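Long-range contacts in transcription regulator AcaB (Escherichia coli, PDB 6N8B), which probably regulates the transcription of plasmid genes and so supports the conjugative transfer of IncC plasmids: residues A[23-29]-A[109-115]; A[28-34]-A[128-134]; A[168-174]-A[206-211]. One frame throughout, in Å; residues are numbered along the deposited sequence.

Contact 1: residues A[23-29]-A[109-115]; sequences FKQVLKV and NEYTIEI
Tyr111 and Leu27 face each other as one of four hydrogen-bonded pairs in a two-strand antiparallel ribbon, formed by residues 23-29 and 109-115 with their directions 153° apart. At this pair Leu27 N reaches Tyr111 O over 2.9 Å, and Tyr111 N returns a bond to Leu27 O. With CG beside its backbone N (chi1 -57°), the Tyr111 side chain leans along the ribbon toward Val29. Its CB passes the carbonyl oxygen of Leu27, and CD1 lies 3.7 Å from that same Leu27 O, which meets the ring at its edge. Farther out, CD1 and CE1 both reach Val29 CG2, each at 4.0 Å, again near the ring plane. The phenol OH ends in a hydrogen bond to Glu39. On the same face Ile113 CD1 touches Leu27 CD2 at 4.1 Å, while Ile115 CD1 nears Gln25 OE1 at 3.6 Å. The other face is more polar: Lys24 runs alongside Glu114, with a long salt bridge of 3.9 Å from Lys24 NZ to Glu114 OE1. Through its Leu27, Val29, Tyr111, Ile113 and Ile115 face the ribbon rests on helices 32-59 and 118-142.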
loop_
_atom_site.group_PDB
_atom_site.type_symbol
_atom_site.label_atom_id
_atom_site.label_comp_id
_atom_site.label_asym_id
_atom_site.label_seq_id
_atom_site.Cartn_x
_atom_site.Cartn_y
_atom_site.Cartn_z
ATOM N N PHE A 23 0.157 14.995 -9.252
ATOM C CA PHE A 23 1.465 14.581 -9.738
ATOM C C PHE A 23 1.305 13.284 -10.516
ATOM O O PHE A 23 0.877 12.267 -9.958
ATOM C CB PHE A 23 2.429 14.404 -8.565
ATOM C CG PHE A 23 3.871 14.341 -8.962
ATOM C CD1 PHE A 23 4.528 15.480 -9.403
ATOM C CD2 PHE A 23 4.581 13.154 -8.863
ATOM C CE1 PHE A 23 5.863 15.433 -9.761
ATOM C CE2 PHE A 23 5.916 13.097 -9.217
ATOM C CZ PHE A 23 6.560 14.241 -9.666
ATOM N N LYS A 24 1.666 13.317 -11.794
ATOM C CA LYS A 24 1.600 12.149 -12.657
ATOM C C LYS A 24 3.009 11.662 -12.958
ATOM O O LYS A 24 3.919 12.461 -13.192
ATOM C CB LYS A 24 0.851 12.475 -13.952
ATOM C CG LYS A 24 -0.567 12.985 -13.709
ATOM C CD LYS A 24 -1.268 13.416 -14.995
ATOM C CE LYS A 24 -2.675 13.934 -14.702
ATOM N NZ LYS A 24 -3.375 14.454 -15.913
ATOM N N GLN A 25 3.178 10.344 -12.954
ATOM C CA GLN A 25 4.485 9.722 -12.818
ATOM C C GLN A 25 4.390 8.318 -13.386
ATOM O O GLN A 25 3.387 7.632 -13.183
ATOM C CB GLN A 25 4.944 9.671 -11.354
ATOM C CG GLN A 25 6.161 8.775 -11.117
ATOM C CD GLN A 25 6.449 8.514 -9.644
ATOM O OE1 GLN A 25 5.561 8.606 -8.795
ATOM N NE2 GLN A 25 7.697 8.178 -9.339
ATOM N N VAL A 26 5.427 7.899 -14.102
ATOM C CA VAL A 26 5.500 6.545 -14.631
ATOM C C VAL A 26 6.371 5.725 -13.695
ATOM O O VAL A 26 7.513 6.100 -13.403
ATOM C CB VAL A 26 6.070 6.534 -16.060
ATOM C CG1 VAL A 26 6.517 5.136 -16.442
ATOM C CG2 VAL A 26 5.039 7.055 -17.049
ATOM N N LEU A 27 5.832 4.605 -13.227
ATOM C CA LEU A 27 6.444 3.816 -12.162
ATOM C C LEU A 27 6.700 2.420 -12.706
ATOM O O LEU A 27 5.759 1.644 -12.906
ATOM C CB LEU A 27 5.562 3.778 -10.913
ATOM C CG LEU A 27 5.929 2.727 -9.860
ATOM C CD1 LEU A 27 7.262 3.027 -9.203
ATOM C CD2 LEU A 27 4.845 2.692 -8.809
ATOM N N LYS A 28 7.963 2.105 -12.976
ATOM C CA LYS A 28 8.289 0.779 -13.468
ATOM C C LYS A 28 8.465 -0.174 -12.298
ATOM O O LYS A 28 9.044 0.179 -11.266
ATOM C CB LYS A 28 9.543 0.820 -14.344
ATOM C CG LYS A 28 10.343 -0.469 -14.369
ATOM C CD LYS A 28 11.647 -0.331 -15.127
ATOM C CE LYS A 28 11.356 -0.177 -16.599
ATOM N NZ LYS A 28 12.550 -0.370 -17.464
ATOM N N VAL A 29 7.950 -1.388 -12.463
ATOM C CA VAL A 29 7.923 -2.394 -11.413
ATOM C C VAL A 29 8.476 -3.687 -11.995
ATOM O O VAL A 29 7.987 -4.168 -13.022
ATOM C CB VAL A 29 6.500 -2.592 -10.861
ATOM C CG1 VAL A 29 6.490 -3.695 -9.835
ATOM C CG2 VAL A 29 5.978 -1.295 -10.253
ATOM N N ASN A 109 6.942 -4.046 -15.838
ATOM C CA ASN A 109 5.854 -3.231 -16.355
ATOM C C ASN A 109 5.966 -1.804 -15.840
ATOM O O ASN A 109 6.517 -1.550 -14.767
ATOM C CB ASN A 109 4.476 -3.816 -15.980
ATOM C CG ASN A 109 4.216 -5.173 -16.621
ATOM O OD1 ASN A 109 4.959 -5.610 -17.502
ATOM N ND2 ASN A 109 3.150 -5.841 -16.187
ATOM N N GLU A 110 5.422 -0.878 -16.621
ATOM C CA GLU A 110 5.371 0.532 -16.270
ATOM C C GLU A 110 3.918 0.927 -16.060
ATOM O O GLU A 110 3.068 0.648 -16.911
ATOM C CB GLU A 110 6.004 1.391 -17.367
ATOM C CG GLU A 110 7.517 1.298 -17.423
ATOM C CD GLU A 110 8.103 2.128 -18.542
ATOM O OE1 GLU A 110 9.299 2.482 -18.461
ATOM O OE2 GLU A 110 7.368 2.413 -19.511
ATOM N N TYR A 111 3.633 1.558 -14.927
ATOM C CA TYR A 111 2.290 2.020 -14.609
ATOM C C TYR A 111 2.270 3.540 -14.553
ATOM O O TYR A 111 3.090 4.153 -13.862
ATOM C CB TYR A 111 1.805 1.448 -13.274
ATOM C CG TYR A 111 1.800 -0.063 -13.194
ATOM C CD1 TYR A 111 2.923 -0.761 -12.761
ATOM C CD2 TYR A 111 0.670 -0.789 -13.541
ATOM C CE1 TYR A 111 2.916 -2.143 -12.682
ATOM C CE2 TYR A 111 0.656 -2.167 -13.465
ATOM C CZ TYR A 111 1.781 -2.840 -13.036
ATOM O OH TYR A 111 1.773 -4.212 -12.959
ATOM N N THR A 112 1.334 4.140 -15.281
ATOM C CA THR A 112 1.077 5.569 -15.182
ATOM C C THR A 112 0.135 5.802 -14.008
ATOM O O THR A 112 -1.021 5.364 -14.035
ATOM C CB THR A 112 0.471 6.113 -16.475
ATOM O OG1 THR A 112 1.387 5.916 -17.558
ATOM C CG2 THR A 112 0.171 7.591 -16.339
ATOM N N ILE A 113 0.625 6.488 -12.981
ATOM C CA ILE A 113 -0.138 6.729 -11.767
ATOM C C ILE A 113 -0.217 8.230 -11.545
ATOM O O ILE A 113 0.721 8.969 -11.869
ATOM C CB ILE A 113 0.479 6.030 -10.537
ATOM C CG1 ILE A 113 1.810 6.676 -10.149
ATOM C CG2 ILE A 113 0.685 4.551 -10.819
ATOM C CD1 ILE A 113 2.468 6.034 -8.949
ATOM N N GLU A 114 -1.347 8.679 -11.014
ATOM C CA GLU A 114 -1.491 10.054 -10.578
ATOM C C GLU A 114 -1.623 10.092 -9.065
ATOM O O GLU A 114 -2.216 9.202 -8.452
ATOM C CB GLU A 114 -2.700 10.733 -11.223
ATOM C CG GLU A 114 -3.016 10.265 -12.628
ATOM C CD GLU A 114 -4.393 10.716 -13.078
ATOM O OE1 GLU A 114 -4.532 11.121 -14.254
ATOM O OE2 GLU A 114 -5.327 10.684 -12.245
ATOM N N ILE A 115 -1.075 11.146 -8.474
ATOM C CA ILE A 115 -0.900 11.240 -7.036
ATOM C C ILE A 115 -1.594 12.515 -6.586
ATOM O O ILE A 115 -1.106 13.624 -6.839
ATOM C CB ILE A 115 0.582 11.213 -6.640
ATOM C CG1 ILE A 115 1.107 9.780 -6.728
ATOM C CG2 ILE A 115 0.774 11.727 -5.227
ATOM C CD1 ILE A 115 2.539 9.670 -7.196
#

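Contact 2: residues A[28-34]-A[128-134]; sequences KVNSLQA and RKLDTLM
Asp131, on helix 118-142, directs its carboxylate at the turn where strand 23-29 gives way to helix 32-59, and consecutive residues Asn30 and Ser31 grip both oxygens. Asn30 N bonds to Asp131 OD2 at 2.8 Å and nearly straight (176°), arriving on the syn side but 22° out of the carboxylate plane. Asp131 OD1 takes two donors: Ser31 N, 2.7 Å away, meets the syn lone pair of OD1, and Ser31 OG bonds from the anti side. Three bonds thus fix the rotation of this buried acid group, which chi1 (-158°), setting CG opposite the Asp131 backbone N, carries to the backbone of the turn. Ser31 is also the N-cap of the following helix, its OG accepting weakly from Ala34 N, so the carboxylate lies by a helix start whose partial positive charge would probably stabilise the anion. Around this core, Ala34 CB sits 4.0 Å from Leu130 CD2, and Ser31 CB meets Met134 CB at 3.7 Å. Beyond it, Gln33 crosses Met134 at a slant, its OE1 touching Met134 CG. On the strand side the doubly bent Arg128 brings NH2 to Lys28 O, 3.3 Å away and in the carbonyl plane. Helix 148-182 covers the junction, Trp158 touching Leu130 while Thr155 and Gln159 meet Gln33; Tyr105 and Pro108 pack on Asn30 from the loop before strand 109-115.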
loop_
_atom_site.group_PDB
_atom_site.type_symbol
_atom_site.label_atom_id
_atom_site.label_comp_id
_atom_site.label_asym_id
_atom_site.label_seq_id
_atom_site.Cartn_x
_atom_site.Cartn_y
_atom_site.Cartn_z
ATOM N N LYS A 28 7.963 2.105 -12.976
ATOM C CA LYS A 28 8.289 0.779 -13.468
ATOM C C LYS A 28 8.465 -0.174 -12.298
ATOM O O LYS A 28 9.044 0.179 -11.266
ATOM C CB LYS A 28 9.543 0.820 -14.344
ATOM C CG LYS A 28 10.343 -0.469 -14.369
ATOM C CD LYS A 28 11.647 -0.331 -15.127
ATOM C CE LYS A 28 11.356 -0.177 -16.599
ATOM N NZ LYS A 28 12.550 -0.370 -17.464
ATOM N N VAL A 29 7.950 -1.388 -12.463
ATOM C CA VAL A 29 7.923 -2.394 -11.413
ATOM C C VAL A 29 8.476 -3.687 -11.995
ATOM O O VAL A 29 7.987 -4.168 -13.022
ATOM C CB VAL A 29 6.500 -2.592 -10.861
ATOM C CG1 VAL A 29 6.490 -3.695 -9.835
ATOM C CG2 VAL A 29 5.978 -1.295 -10.253
ATOM N N ASN A 30 9.496 -4.244 -11.344
ATOM C CA ASN A 30 10.210 -5.393 -11.884
ATOM C C ASN A 30 9.590 -6.714 -11.445
ATOM O O ASN A 30 9.273 -7.563 -12.284
ATOM C CB ASN A 30 11.677 -5.346 -11.445
ATOM C CG ASN A 30 12.439 -4.199 -12.071
ATOM O OD1 ASN A 30 12.221 -3.851 -13.231
ATOM N ND2 ASN A 30 13.336 -3.595 -11.297
ATOM N N SER A 31 9.400 -6.887 -10.142
ATOM C CA SER A 31 9.021 -8.171 -9.575
ATOM C C SER A 31 7.537 -8.449 -9.777
ATOM O O SER A 31 6.706 -7.538 -9.783
ATOM C CB SER A 31 9.357 -8.215 -8.083
ATOM O OG SER A 31 8.669 -7.194 -7.377
ATOM N N LEU A 32 7.211 -9.734 -9.935
ATOM C CA LEU A 32 5.814 -10.117 -10.105
ATOM C C LEU A 32 5.010 -9.875 -8.836
ATOM O O LEU A 32 3.799 -9.633 -8.907
ATOM C CB LEU A 32 5.715 -11.586 -10.521
ATOM C CG LEU A 32 4.305 -12.185 -10.567
ATOM C CD1 LEU A 32 3.477 -11.562 -11.685
ATOM C CD2 LEU A 32 4.372 -13.697 -10.701
ATOM N N GLN A 33 5.661 -9.910 -7.671
ATOM C CA GLN A 33 4.944 -9.671 -6.422
ATOM C C GLN A 33 4.514 -8.216 -6.315
ATOM O O GLN A 33 3.353 -7.920 -6.006
ATOM C CB GLN A 33 5.811 -10.061 -5.226
ATOM C CG GLN A 33 6.186 -11.527 -5.172
ATOM C CD GLN A 33 7.309 -11.870 -6.123
ATOM O OE1 GLN A 33 8.102 -11.008 -6.497
ATOM N NE2 GLN A 33 7.378 -13.133 -6.530
ATOM N N ALA A 34 5.440 -7.292 -6.565
ATOM C CA ALA A 34 5.089 -5.878 -6.540
ATOM C C ALA A 34 4.141 -5.514 -7.676
ATOM O O ALA A 34 3.287 -4.636 -7.507
ATOM C CB ALA A 34 6.353 -5.023 -6.596
ATOM N N ARG A 128 7.310 0.335 -4.296
ATOM C CA ARG A 128 8.678 0.349 -4.800
ATOM C C ARG A 128 9.624 -0.347 -3.830
ATOM O O ARG A 128 10.472 -1.149 -4.241
ATOM C CB ARG A 128 9.129 1.788 -5.065
ATOM C CG ARG A 128 10.634 2.023 -4.954
ATOM C CD ARG A 128 11.410 1.284 -6.041
ATOM N NE ARG A 128 10.828 1.436 -7.366
ATOM C CZ ARG A 128 11.218 2.352 -8.247
ATOM N NH1 ARG A 128 12.180 3.214 -7.937
ATOM N NH2 ARG A 128 10.640 2.412 -9.443
ATOM N N LYS A 129 9.507 -0.044 -2.537
ATOM C CA LYS A 129 10.394 -0.686 -1.574
ATOM C C LYS A 129 10.125 -2.181 -1.476
ATOM O O LYS A 129 11.035 -2.951 -1.154
ATOM C CB LYS A 129 10.290 -0.004 -0.210
ATOM C CG LYS A 129 10.150 1.493 -0.332
ATOM C CD LYS A 129 10.909 2.234 0.750
ATOM C CE LYS A 129 10.345 1.988 2.124
ATOM N NZ LYS A 129 10.669 3.141 3.014
ATOM N N LEU A 130 8.902 -2.612 -1.780
ATOM C CA LEU A 130 8.641 -4.039 -1.902
ATOM C C LEU A 130 9.309 -4.603 -3.150
ATOM O O LEU A 130 9.885 -5.697 -3.114
ATOM C CB LEU A 130 7.133 -4.288 -1.923
ATOM C CG LEU A 130 6.613 -5.639 -2.408
ATOM C CD1 LEU A 130 6.808 -6.663 -1.325
ATOM C CD2 LEU A 130 5.150 -5.561 -2.794
ATOM N N ASP A 131 9.248 -3.867 -4.263
ATOM C CA ASP A 131 9.944 -4.296 -5.472
ATOM C C ASP A 131 11.432 -4.488 -5.203
ATOM O O ASP A 131 12.024 -5.494 -5.614
ATOM C CB ASP A 131 9.724 -3.271 -6.587
ATOM C CG ASP A 131 9.935 -3.854 -7.972
ATOM O OD1 ASP A 131 9.801 -5.084 -8.127
ATOM O OD2 ASP A 131 10.228 -3.081 -8.909
ATOM N N THR A 132 12.043 -3.547 -4.482
ATOM C CA THR A 132 13.455 -3.681 -4.142
ATOM C C THR A 132 13.689 -4.881 -3.235
ATOM O O THR A 132 14.626 -5.658 -3.456
ATOM C CB THR A 132 13.955 -2.397 -3.475
ATOM O OG1 THR A 132 13.959 -1.331 -4.432
ATOM C CG2 THR A 132 15.365 -2.586 -2.925
ATOM N N LEU A 133 12.837 -5.057 -2.219
ATOM C CA LEU A 133 12.994 -6.185 -1.308
ATOM C C LEU A 133 12.903 -7.512 -2.052
ATOM O O LEU A 133 13.677 -8.438 -1.781
ATOM C CB LEU A 133 11.938 -6.117 -0.208
ATOM C CG LEU A 133 12.176 -7.082 0.952
ATOM C CD1 LEU A 133 13.515 -6.754 1.592
ATOM C CD2 LEU A 133 11.058 -6.994 1.971
ATOM N N MET A 134 11.978 -7.618 -3.010
ATOM C CA MET A 134 11.898 -8.828 -3.820
ATOM C C MET A 134 13.153 -9.003 -4.660
ATOM O O MET A 134 13.647 -10.124 -4.825
ATOM C CB MET A 134 10.655 -8.796 -4.705
ATOM C CG MET A 134 9.348 -8.720 -3.943
ATOM S SD MET A 134 9.184 -10.079 -2.765
ATOM C CE MET A 134 9.492 -9.235 -1.212
#

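Contact 3: residues A[168-174]-A[206-211]; sequences RIIGIEK and EAEKTK
Arg168 and Thr210 bury the most surface where helix 201-211 lies against helix 148-182, and Lys174 follows closely, nearly two turns along from Arg168. The axes of the two segments come within 7.2 Å at a crossing angle of -45°. Between the outer residues, Gly171 has no side chain to hold the helices apart: its CA is 3.5 Å from Ala207 O, and Ala207 CB fits beside Ile170 CG2 at 3.7 Å.

Arg168 crosses Thr210 at about a right angle. Its aliphatic part does much of the touching, with CG near Thr210 OG1, and the bend at chi3 (73°) then brings NE back within a weak hydrogen bond of 3.3 Å to Thr210 OG1. Thr210 CG2 lies at the guanidinium edge, near its plane, with the methyl carbon 3.5 Å from Arg168 NH2. The hydroxyl also points at Glu206 O in its own helix, modelled too close for the bond to be judged. Glu206 reaches the same arginine from one turn earlier; its OE2 meets Arg168 CD, whereas Arg168 NE stays 4.1 Å from Glu206 OE2, beyond a salt bridge, and the two flat groups are 78° apart.

At the other flank the extended start of the Lys174 chain carries CD to Ala207 CB, and the bends at chi3 and chi4 then turn CE and NZ to Glu208 OE2, a long salt bridge of 3.9 Å from Lys174 NZ. Its stronger partner is Glu195, in the chain leading to helix 201-211, and Glu208 in turn binds Lys211 weakly, forming a small charged network.

Close glycine-alanine packing is thus bordered by weak or long polar links. That chemistry suggests that apolar contact and side-chain stems carry much of the interface, while the charges probably help to orient the C-terminal helix on the long one.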
loop_
_atom_site.group_PDB
_atom_site.type_symbol
_atom_site.label_atom_id
_atom_site.label_comp_id
_atom_site.label_asym_id
_atom_site.label_seq_id
_atom_site.Cartn_x
_atom_site.Cartn_y
_atom_site.Cartn_z
ATOM N N ARG A 168 -6.867 -2.174 5.155
ATOM C CA ARG A 168 -7.146 -1.440 6.376
ATOM C C ARG A 168 -7.394 0.033 6.104
ATOM O O ARG A 168 -8.270 0.641 6.730
ATOM C CB ARG A 168 -6.011 -1.676 7.350
ATOM C CG ARG A 168 -6.212 -3.045 7.934
ATOM C CD ARG A 168 -5.533 -3.161 9.223
ATOM N NE ARG A 168 -6.317 -2.378 10.180
ATOM C CZ ARG A 168 -5.821 -1.662 11.172
ATOM N NH1 ARG A 168 -4.532 -1.669 11.343
ATOM N NH2 ARG A 168 -6.619 -0.954 11.971
ATOM N N ILE A 169 -6.650 0.607 5.159
ATOM C CA ILE A 169 -6.984 1.927 4.635
ATOM C C ILE A 169 -8.453 1.969 4.237
ATOM O O ILE A 169 -9.216 2.835 4.684
ATOM C CB ILE A 169 -6.067 2.267 3.448
ATOM C CG1 ILE A 169 -4.649 2.555 3.949
ATOM C CG2 ILE A 169 -6.629 3.435 2.652
ATOM C CD1 ILE A 169 -3.635 2.718 2.845
ATOM N N ILE A 170 -8.871 1.019 3.397
ATOM C CA ILE A 170 -10.267 0.965 2.972
ATOM C C ILE A 170 -11.180 0.749 4.170
ATOM O O ILE A 170 -12.228 1.392 4.289
ATOM C CB ILE A 170 -10.449 -0.125 1.901
ATOM C CG1 ILE A 170 -9.827 0.340 0.583
ATOM C CG2 ILE A 170 -11.922 -0.464 1.717
ATOM C CD1 ILE A 170 -8.985 -0.704 -0.096
ATOM N N GLY A 171 -10.776 -0.121 5.099
ATOM C CA GLY A 171 -11.547 -0.288 6.320
ATOM C C GLY A 171 -11.673 1.004 7.106
ATOM O O GLY A 171 -12.758 1.351 7.583
ATOM N N ILE A 172 -10.566 1.741 7.240
ATOM C CA ILE A 172 -10.614 3.070 7.844
ATOM C C ILE A 172 -11.573 3.965 7.071
ATOM O O ILE A 172 -12.320 4.756 7.661
ATOM C CB ILE A 172 -9.201 3.676 7.916
ATOM C CG1 ILE A 172 -8.363 2.946 8.969
ATOM C CG2 ILE A 172 -9.271 5.163 8.214
ATOM C CD1 ILE A 172 -6.908 3.366 9.003
ATOM N N GLU A 173 -11.589 3.837 5.741
ATOM C CA GLU A 173 -12.491 4.664 4.950
ATOM C C GLU A 173 -13.940 4.281 5.204
ATOM O O GLU A 173 -14.811 5.153 5.285
ATOM C CB GLU A 173 -12.158 4.543 3.460
ATOM C CG GLU A 173 -13.232 5.101 2.526
ATOM C CD GLU A 173 -13.287 4.381 1.191
ATOM O OE1 GLU A 173 -12.497 3.434 0.991
ATOM O OE2 GLU A 173 -14.126 4.755 0.345
ATOM N N LYS A 174 -14.213 2.988 5.393
ATOM C CA LYS A 174 -15.580 2.577 5.684
ATOM C C LYS A 174 -16.008 2.950 7.095
ATOM O O LYS A 174 -17.201 3.177 7.320
ATOM C CB LYS A 174 -15.743 1.069 5.474
ATOM C CG LYS A 174 -15.159 0.552 4.165
ATOM C CD LYS A 174 -15.027 -0.968 4.156
ATOM C CE LYS A 174 -16.322 -1.648 3.754
ATOM N NZ LYS A 174 -16.654 -1.403 2.324
ATOM N N GLU A 206 -10.165 -7.786 4.832
ATOM C CA GLU A 206 -9.437 -7.024 5.840
ATOM C C GLU A 206 -10.125 -5.699 6.135
ATOM O O GLU A 206 -10.015 -5.176 7.250
ATOM C CB GLU A 206 -7.996 -6.797 5.381
ATOM C CG GLU A 206 -7.133 -6.027 6.367
ATOM C CD GLU A 206 -6.830 -6.808 7.635
ATOM O OE1 GLU A 206 -6.888 -8.058 7.605
ATOM O OE2 GLU A 206 -6.533 -6.168 8.665
ATOM N N ALA A 207 -10.858 -5.154 5.161
ATOM C CA ALA A 207 -11.590 -3.916 5.398
ATOM C C ALA A 207 -12.784 -4.147 6.312
ATOM O O ALA A 207 -13.118 -3.289 7.138
ATOM C CB ALA A 207 -12.042 -3.312 4.068
ATOM N N GLU A 208 -13.438 -5.302 6.189
ATOM C CA GLU A 208 -14.590 -5.569 7.037
ATOM C C GLU A 208 -14.183 -5.950 8.453
ATOM O O GLU A 208 -14.936 -5.682 9.397
ATOM C CB GLU A 208 -15.464 -6.654 6.409
ATOM C CG GLU A 208 -16.157 -6.177 5.146
ATOM C CD GLU A 208 -17.305 -5.232 5.451
ATOM O OE1 GLU A 208 -17.811 -5.262 6.595
ATOM O OE2 GLU A 208 -17.688 -4.448 4.558
ATOM N N LYS A 209 -13.001 -6.547 8.632
ATOM C CA LYS A 209 -12.487 -6.727 9.985
ATOM C C LYS A 209 -12.129 -5.385 10.605
ATOM O O LYS A 209 -12.444 -5.126 11.773
ATOM C CB LYS A 209 -11.266 -7.648 9.978
ATOM C CG LYS A 209 -11.474 -8.990 9.298
ATOM C CD LYS A 209 -10.450 -10.006 9.784
ATOM C CE LYS A 209 -10.681 -11.375 9.160
ATOM N NZ LYS A 209 -9.938 -11.529 7.879
ATOM N N THR A 210 -11.476 -4.517 9.831
ATOM C CA THR A 210 -11.115 -3.188 10.296
ATOM C C THR A 210 -12.330 -2.296 10.501
ATOM O O THR A 210 -12.220 -1.275 11.189
ATOM C CB THR A 210 -10.155 -2.543 9.297
ATOM O OG1 THR A 210 -9.174 -3.509 8.901
ATOM C CG2 THR A 210 -9.451 -1.341 9.911
ATOM N N LYS A 211 -13.492 -2.681 9.974
ATOM C CA LYS A 211 -14.709 -1.921 10.213
ATOM C C LYS A 211 -15.334 -2.225 11.569
ATOM O O LYS A 211 -16.129 -1.417 12.062
ATOM C CB LYS A 211 -15.717 -2.198 9.095
ATOM C CG LYS A 211 -16.805 -1.149 8.951
ATOM C CD LYS A 211 -17.740 -1.472 7.794
ATOM C CE LYS A 211 -18.797 -2.484 8.201
ATOM N NZ LYS A 211 -19.859 -2.617 7.168
#

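Contacts 1 and 2 form one continuous region: their centres are 13 Å apart, they share Lys28 and Val29, and Leu27 CD1 of the first lies 3.4 Å from Arg128 NH2 of the second. Strand 109-115 leads into helix 118-142, and both are tied back to the start of the chain, by contacts 1 and 2 respectively. Contact 3 stands apart on the opposite side of the chain's centre, its own centre 25 Å from each of the others and its nearest atoms about 13 Å away. Helix 148-182, whose earlier part covers contact 2, connects the two regions. A bound calcium ion lies about 12 Å from the Arg168 side chain.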